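PDB 2G80: enolase-phosphatase E1 from Saccharomyces cerevisiae, which probably catalyses both the enolization and the dephosphorylation of 2,3-diketo-5-methylthiopentyl-1-phosphate to an acireductone, using magnesium, in the methionine salvage pathway. Local coordinates for residues K138-I142 against D199-K203; L52-F56 against L108-W113; L217-A221 against Q242-V246. All blocks are in the same frame, centred on the assembly; numbering follows the deposited sequence.

Contact 1: residues K138-I142 against D199-K203; sequences KRVFI and DIGAK
One face of the F141 ring is covered by the side chain of I200: I200 CG1 stands 3.8 Å from the centroid of the F141 ring, almost on its normal, a CH-pi contact, and I200 CD1 reaches F141 CD2 at 3.8 Å. The branch arrives there because CG1 of I200 is anti to its carbonyl carbon (chi1 -81°). The bent chain of R139 turns one guanidinium face to the CE2 edge of the F141 ring and offers NH2 to the carbonyl of I200; R139 NH2 to I200 O is 3.3 Å, with O in the guanidinium plane but the donor well above the carbonyl plane. R139 NH1 adds a weak bond to the same oxygen. A202 CB meets the guanidinium edge, 3.8 Å from R139 NH2, while T33 OG1 is a further partner of NH2. The acceptor is the carbonyl of the last residue of helix 190-200, where a positive group would probably suit the helix dipole; G201, with positive phi, then turns the chain away. Strand 140-143 runs beside strand 33-36, F141 bonding to Y34 and L36 through the backbone, and I200 also touches T33 and F179, so helix 190-200 ends against three strands of the parallel sheet.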
# COMPACT_ATOMS: atom_id res chain seq x y z
N LYS A 138 19.85 -2.59 3.47
CA LYS A 138 19.80 -3.42 4.66
C LYS A 138 18.60 -3.26 5.56
O LYS A 138 18.17 -4.24 6.15
CB LYS A 138 21.13 -3.30 5.41
CG LYS A 138 22.13 -4.16 4.64
CD LYS A 138 23.49 -3.92 4.94
CE LYS A 138 24.34 -4.66 3.95
NZ LYS A 138 24.09 -6.11 3.79
N ARG A 139 18.05 -2.06 5.67
CA ARG A 139 16.89 -1.83 6.52
C ARG A 139 15.84 -1.04 5.76
O ARG A 139 16.03 0.14 5.46
CB ARG A 139 17.28 -1.22 7.86
CG ARG A 139 18.22 -2.11 8.69
CD ARG A 139 17.73 -2.28 10.12
NE ARG A 139 17.46 -0.97 10.72
CZ ARG A 139 16.63 -0.71 11.73
NH1 ARG A 139 15.90 -1.67 12.33
NH2 ARG A 139 16.52 0.55 12.12
N VAL A 140 14.76 -1.73 5.42
CA VAL A 140 13.65 -1.18 4.64
C VAL A 140 12.32 -1.46 5.34
O VAL A 140 11.97 -2.61 5.53
CB VAL A 140 13.59 -1.80 3.23
CG1 VAL A 140 12.32 -1.31 2.44
CG2 VAL A 140 14.89 -1.47 2.46
N PHE A 141 11.59 -0.38 5.63
CA PHE A 141 10.28 -0.38 6.23
C PHE A 141 9.28 0.32 5.31
O PHE A 141 9.61 1.28 4.62
CB PHE A 141 10.31 0.32 7.60
CG PHE A 141 11.15 -0.40 8.61
CD1 PHE A 141 10.58 -1.29 9.49
CD2 PHE A 141 12.54 -0.22 8.63
CE1 PHE A 141 11.34 -1.96 10.41
CE2 PHE A 141 13.33 -0.90 9.56
CZ PHE A 141 12.74 -1.77 10.45
N ILE A 142 8.05 -0.18 5.30
CA ILE A 142 6.96 0.36 4.49
C ILE A 142 5.98 1.11 5.41
O ILE A 142 5.77 0.67 6.55
CB ILE A 142 6.23 -0.77 3.71
CG1 ILE A 142 7.22 -1.65 2.92
CG2 ILE A 142 5.18 -0.20 2.74
CD1 ILE A 142 8.00 -0.96 1.81
N ASP A 199 9.63 2.45 17.02
CA ASP A 199 9.54 1.03 16.57
C ASP A 199 10.71 0.60 15.68
O ASP A 199 11.10 -0.54 15.72
CB ASP A 199 8.20 0.75 15.86
CG ASP A 199 6.97 0.95 16.79
OD1 ASP A 199 7.10 0.75 18.02
OD2 ASP A 199 5.87 1.29 16.28
N ILE A 200 11.24 1.52 14.88
CA ILE A 200 12.43 1.27 14.05
C ILE A 200 13.71 1.17 14.94
O ILE A 200 14.54 0.30 14.72
CB ILE A 200 12.55 2.37 12.90
CG1 ILE A 200 11.62 1.99 11.74
CG2 ILE A 200 13.95 2.51 12.33
CD1 ILE A 200 11.68 2.99 10.55
N GLY A 201 13.83 2.03 15.95
CA GLY A 201 15.03 2.08 16.77
C GLY A 201 16.14 2.59 15.86
O GLY A 201 17.04 1.83 15.45
N ALA A 202 15.99 3.84 15.44
CA ALA A 202 17.00 4.50 14.61
C ALA A 202 16.95 5.98 14.89
O ALA A 202 15.88 6.52 15.19
CB ALA A 202 16.76 4.22 13.13
N LYS A 203 18.11 6.63 14.83
CA LYS A 203 18.20 8.08 15.00
C LYS A 203 17.53 8.66 13.76
O LYS A 203 17.77 8.15 12.67
CB LYS A 203 19.66 8.57 15.05
CG LYS A 203 20.45 8.10 16.26

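Contact 2: residues L52-F56 against L108-W113; sequences LFPYF and LQGYVW
F56, with CG anti to the backbone N (chi1 172°), and W113, with CG turned away from its own carbonyl carbon and beside the N (chi1 -66°), each set their ring among side chains of the other helix. The F56 ring enters a hole formed by L108, Q109, V112 and W113. One face lies against the aliphatic part of Q109, whose CG stands 3.7 Å from the centroid of the F56 ring, nearly on the normal. At the rim, F56 CZ meets L108 CD2 at 3.8 Å, and V112 CB also approaches the ring edge. The indole of W113 is the reciprocal knob, set among L52, F53, Y55 and F56. L52 CD2 covers one face, 3.8 Å from the centroid of the W113 five-membered ring, while F53 CD1 comes in at the edge. W113 NE1 donates to L52 O at 3.1 Å from above the carbonyl plane; F56 N, the helical donor, reaches that oxygen from the opposite face, so L52 O is gripped twice. The segments 52-56 and 108-113, of helices 46-65 and 103-118, cross at 86°, in the helical cap inserted between the first two strands of this haloacid dehalogenase-like enzyme; I92 and V96 of helix 85-97 touch F56 as well. Replacing W113 by alanine would remove the indole, and L52 O would probably lose its second donor while a gap opened among L52, F53, Y55 and F56. Y55 CE2 packs on V112 CG1 at 3.7 Å. Beyond the ring edge a water bridges the two helices, 2.7 Å from Y55 OH and 2.6 Å from V112 O, to which it donates.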
# COMPACT_ATOMS: atom_id res chain seq x y z
N LEU A 52 -7.17 -3.03 -8.86
CA LEU A 52 -7.70 -3.61 -7.58
C LEU A 52 -9.18 -3.40 -7.32
O LEU A 52 -9.91 -4.35 -7.08
CB LEU A 52 -6.91 -3.13 -6.36
CG LEU A 52 -5.49 -3.65 -6.15
CD1 LEU A 52 -4.92 -3.04 -4.89
CD2 LEU A 52 -5.46 -5.15 -6.08
N PHE A 53 -9.62 -2.16 -7.40
CA PHE A 53 -11.04 -1.83 -7.17
C PHE A 53 -11.98 -2.53 -8.16
O PHE A 53 -12.93 -3.21 -7.69
CB PHE A 53 -11.22 -0.30 -7.07
CG PHE A 53 -10.83 0.31 -5.73
CD1 PHE A 53 -10.10 -0.39 -4.74
CD2 PHE A 53 -11.16 1.64 -5.48
CE1 PHE A 53 -9.77 0.23 -3.51
CE2 PHE A 53 -10.82 2.27 -4.27
CZ PHE A 53 -10.11 1.55 -3.28
N PRO A 54 -11.72 -2.43 -9.49
CA PRO A 54 -12.52 -3.18 -10.50
C PRO A 54 -12.51 -4.69 -10.33
O PRO A 54 -13.53 -5.33 -10.50
CB PRO A 54 -11.88 -2.77 -11.84
CG PRO A 54 -11.28 -1.47 -11.55
CD PRO A 54 -10.75 -1.55 -10.17
N TYR A 55 -11.35 -5.25 -10.00
CA TYR A 55 -11.23 -6.67 -9.71
C TYR A 55 -12.21 -7.06 -8.57
O TYR A 55 -12.97 -8.04 -8.68
CB TYR A 55 -9.75 -7.09 -9.39
CG TYR A 55 -9.65 -8.54 -9.09
CD1 TYR A 55 -9.48 -9.47 -10.11
CD2 TYR A 55 -9.86 -9.02 -7.77
CE1 TYR A 55 -9.46 -10.89 -9.83
CE2 TYR A 55 -9.85 -10.40 -7.49
CZ TYR A 55 -9.64 -11.33 -8.51
OH TYR A 55 -9.64 -12.70 -8.23
N PHE A 56 -12.15 -6.29 -7.49
CA PHE A 56 -13.03 -6.51 -6.33
C PHE A 56 -14.52 -6.31 -6.64
O PHE A 56 -15.35 -7.17 -6.28
CB PHE A 56 -12.57 -5.63 -5.16
CG PHE A 56 -13.51 -5.63 -4.00
CD1 PHE A 56 -13.52 -6.71 -3.13
CD2 PHE A 56 -14.40 -4.57 -3.80
CE1 PHE A 56 -14.40 -6.73 -2.06
CE2 PHE A 56 -15.29 -4.58 -2.73
CZ PHE A 56 -15.28 -5.68 -1.85
N LEU A 108 -13.14 -7.66 3.54
CA LEU A 108 -13.74 -8.32 2.38
C LEU A 108 -12.81 -8.20 1.16
O LEU A 108 -12.64 -9.19 0.44
CB LEU A 108 -15.12 -7.77 2.08
CG LEU A 108 -15.92 -8.50 1.01
CD1 LEU A 108 -16.17 -9.96 1.42
CD2 LEU A 108 -17.20 -7.74 0.76
N GLN A 109 -12.26 -7.00 0.97
CA GLN A 109 -11.23 -6.72 -0.05
C GLN A 109 -9.99 -7.59 0.08
O GLN A 109 -9.50 -8.10 -0.91
CB GLN A 109 -10.81 -5.25 -0.00
CG GLN A 109 -11.88 -4.37 -0.59
CD GLN A 109 -11.61 -2.90 -0.51
OE1 GLN A 109 -10.88 -2.42 0.36
NE2 GLN A 109 -12.24 -2.15 -1.42
N GLY A 110 -9.51 -7.76 1.32
CA GLY A 110 -8.38 -8.60 1.64
C GLY A 110 -8.62 -10.03 1.20
O GLY A 110 -7.77 -10.63 0.55
N TYR A 111 -9.80 -10.56 1.56
CA TYR A 111 -10.19 -11.91 1.21
C TYR A 111 -10.22 -12.13 -0.32
O TYR A 111 -9.68 -13.11 -0.83
CB TYR A 111 -11.58 -12.20 1.82
CG TYR A 111 -12.13 -13.55 1.49
CD1 TYR A 111 -11.85 -14.67 2.32
CD2 TYR A 111 -12.93 -13.74 0.37
CE1 TYR A 111 -12.35 -15.93 2.01
CE2 TYR A 111 -13.43 -15.01 0.04
CZ TYR A 111 -13.14 -16.10 0.87
OH TYR A 111 -13.64 -17.34 0.58
N VAL A 112 -10.88 -11.22 -1.03
CA VAL A 112 -11.01 -11.30 -2.51
C VAL A 112 -9.63 -11.13 -3.21
O VAL A 112 -9.30 -11.89 -4.14
CB VAL A 112 -12.07 -10.28 -3.02
CG1 VAL A 112 -12.13 -10.22 -4.54
CG2 VAL A 112 -13.46 -10.62 -2.47
N TRP A 113 -8.87 -10.14 -2.76
CA TRP A 113 -7.54 -9.86 -3.31
C TRP A 113 -6.59 -10.99 -3.03
O TRP A 113 -5.86 -11.38 -3.94
CB TRP A 113 -6.96 -8.52 -2.83
CG TRP A 113 -7.69 -7.32 -3.31
CD1 TRP A 113 -8.41 -7.20 -4.47
CD2 TRP A 113 -7.72 -6.02 -2.69
NE1 TRP A 113 -8.90 -5.94 -4.59
CE2 TRP A 113 -8.49 -5.18 -3.52
CE3 TRP A 113 -7.14 -5.48 -1.54
CZ2 TRP A 113 -8.74 -3.83 -3.22
CZ3 TRP A 113 -7.38 -4.12 -1.23
CH2 TRP A 113 -8.18 -3.31 -2.07
O HOH W 1 -10.71 -13.26 -5.79

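Contact 3: residues L217-A221 against Q242-V246; sequences LDAAA and QKYQV
D218 OD1 receives two donors from the segment 242-246. K243 NZ forms a salt bridge with it at 2.7 Å, coming to the syn side and tilted from the carboxylate plane, and Y244 OH donates to the same D218 oxygen. The modelled distance of this second bond, 2.4 Å from Y244 OH to D218 OD1, is unusually short, and its exact value is doubtful. The carboxylate oxygen lies near the plane of the phenol ring, at its edge. With an ammonium and a phenol both directed at it, the negative charge of D218 is likely to be well compensated even near the surface. The phenol is held flat between two aliphatic groups: L217 CD1 sits 4.0 Å from the centroid of the Y244 ring on one face, and the CG of K243 lies over the other, placed there by a chi1 of 67° that sets it between the backbone N and the carbonyl carbon. L217 CB adds a contact of 3.7 Å to Y244 CZ; the side chain of L217 is about 9 Å from the bound magnesium ion. The backbone of Y244 is satisfied within the loop by the Q242 amide, whose OE1 accepts from Y244 N at 3.0 Å and whose NE2 donates to Y244 O at 2.7 Å. Y244 also rests on T227 and L229 of strand 226-230, and Q245 pairs with L229 through the backbone. Segment 242-246 runs into the edge strand 246-247, while helix 214-221 is the connection of the right-handed beta-alpha-beta crossover from strand 207-211 to strand 226-230, as in the Rossmann-like core of the haloacid dehalogenase superfamily.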
# COMPACT_ATOMS: atom_id res chain seq x y z
N LEU A 217 6.07 14.18 3.75
CA LEU A 217 7.48 14.53 3.92
C LEU A 217 7.64 15.66 4.93
O LEU A 217 8.56 15.60 5.74
CB LEU A 217 8.12 14.89 2.58
CG LEU A 217 8.22 13.83 1.46
CD1 LEU A 217 8.86 14.48 0.26
CD2 LEU A 217 9.03 12.53 1.82
N ASP A 218 6.75 16.66 4.89
CA ASP A 218 6.73 17.77 5.86
C ASP A 218 6.53 17.26 7.30
O ASP A 218 7.16 17.76 8.22
CB ASP A 218 5.57 18.75 5.60
CG ASP A 218 5.74 19.60 4.35
OD1 ASP A 218 6.81 19.63 3.73
OD2 ASP A 218 4.76 20.26 3.98
N ALA A 219 5.60 16.32 7.48
CA ALA A 219 5.32 15.74 8.80
C ALA A 219 6.56 15.01 9.34
O ALA A 219 6.95 15.21 10.49
CB ALA A 219 4.13 14.80 8.72
N ALA A 220 7.19 14.22 8.47
CA ALA A 220 8.42 13.47 8.77
C ALA A 220 9.57 14.39 9.17
O ALA A 220 10.24 14.14 10.17
CB ALA A 220 8.82 12.61 7.57
N ALA A 221 9.75 15.47 8.40
CA ALA A 221 10.79 16.46 8.65
C ALA A 221 10.67 17.16 10.02
O ALA A 221 11.68 17.66 10.52
CB ALA A 221 10.86 17.48 7.50
N GLN A 242 9.66 24.34 -5.42
CA GLN A 242 9.44 23.41 -4.29
C GLN A 242 10.76 22.96 -3.61
O GLN A 242 11.78 22.69 -4.27
CB GLN A 242 8.51 22.25 -4.69
CG GLN A 242 9.10 21.17 -5.61
CD GLN A 242 9.92 20.10 -4.87
OE1 GLN A 242 9.58 19.70 -3.77
NE2 GLN A 242 10.99 19.64 -5.50
N LYS A 243 10.71 22.85 -2.29
CA LYS A 243 11.88 22.61 -1.43
C LYS A 243 12.55 21.23 -1.42
O LYS A 243 13.73 21.13 -1.08
CB LYS A 243 11.56 23.00 0.02
CG LYS A 243 10.49 22.15 0.75
CD LYS A 243 10.14 22.80 2.07
CE LYS A 243 9.29 21.92 2.94
NZ LYS A 243 7.99 21.61 2.29
N TYR A 244 11.84 20.18 -1.84
CA TYR A 244 12.36 18.81 -1.76
C TYR A 244 13.22 18.34 -2.91
O TYR A 244 13.03 18.76 -4.05
CB TYR A 244 11.22 17.83 -1.55
CG TYR A 244 10.54 18.03 -0.23
CD1 TYR A 244 11.24 17.76 0.94
CD2 TYR A 244 9.22 18.49 -0.14
CE1 TYR A 244 10.67 17.94 2.19
CE2 TYR A 244 8.60 18.65 1.14
CZ TYR A 244 9.36 18.36 2.30
OH TYR A 244 8.90 18.50 3.58
N GLN A 245 14.19 17.47 -2.59
CA GLN A 245 14.98 16.83 -3.62
C GLN A 245 14.04 15.81 -4.29
O GLN A 245 13.32 15.08 -3.60
CB GLN A 245 16.24 16.15 -3.09
CG GLN A 245 17.02 15.48 -4.24
CD GLN A 245 18.53 15.40 -4.07
OE1 GLN A 245 19.07 15.62 -2.98
NE2 GLN A 245 19.22 15.09 -5.17
N VAL A 246 14.03 15.81 -5.63
CA VAL A 246 13.16 14.93 -6.43
C VAL A 246 13.92 13.71 -6.91
O VAL A 246 15.02 13.85 -7.43
CB VAL A 246 12.57 15.68 -7.65
CG1 VAL A 246 11.67 14.75 -8.51
CG2 VAL A 246 11.78 16.93 -7.19

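Overall arrangement
Contacts 1 and 3 both belong to the Rossmann-like core: contact 1 sets the end of helix 190-200 against strand 140-143, contact 3 helix 214-221 against the chain leading into strand 246-247. Contact 2 joins two helices of the cap, on the opposite side of the chain's centre. It is buried and almost wholly apolar and aromatic, with a single direct hydrogen bond between its segments. Contact 1 is partly buried and mixes a ring-aliphatic overlap with an arginine at a helix end. Contact 3, at the surface, relies on a charged pair and a phenol. No two contacts touch or share a helix or strand. Centres of contacts 1 and 3 lie about 19 Å apart, those of contacts 2 and 3 about 33 Å.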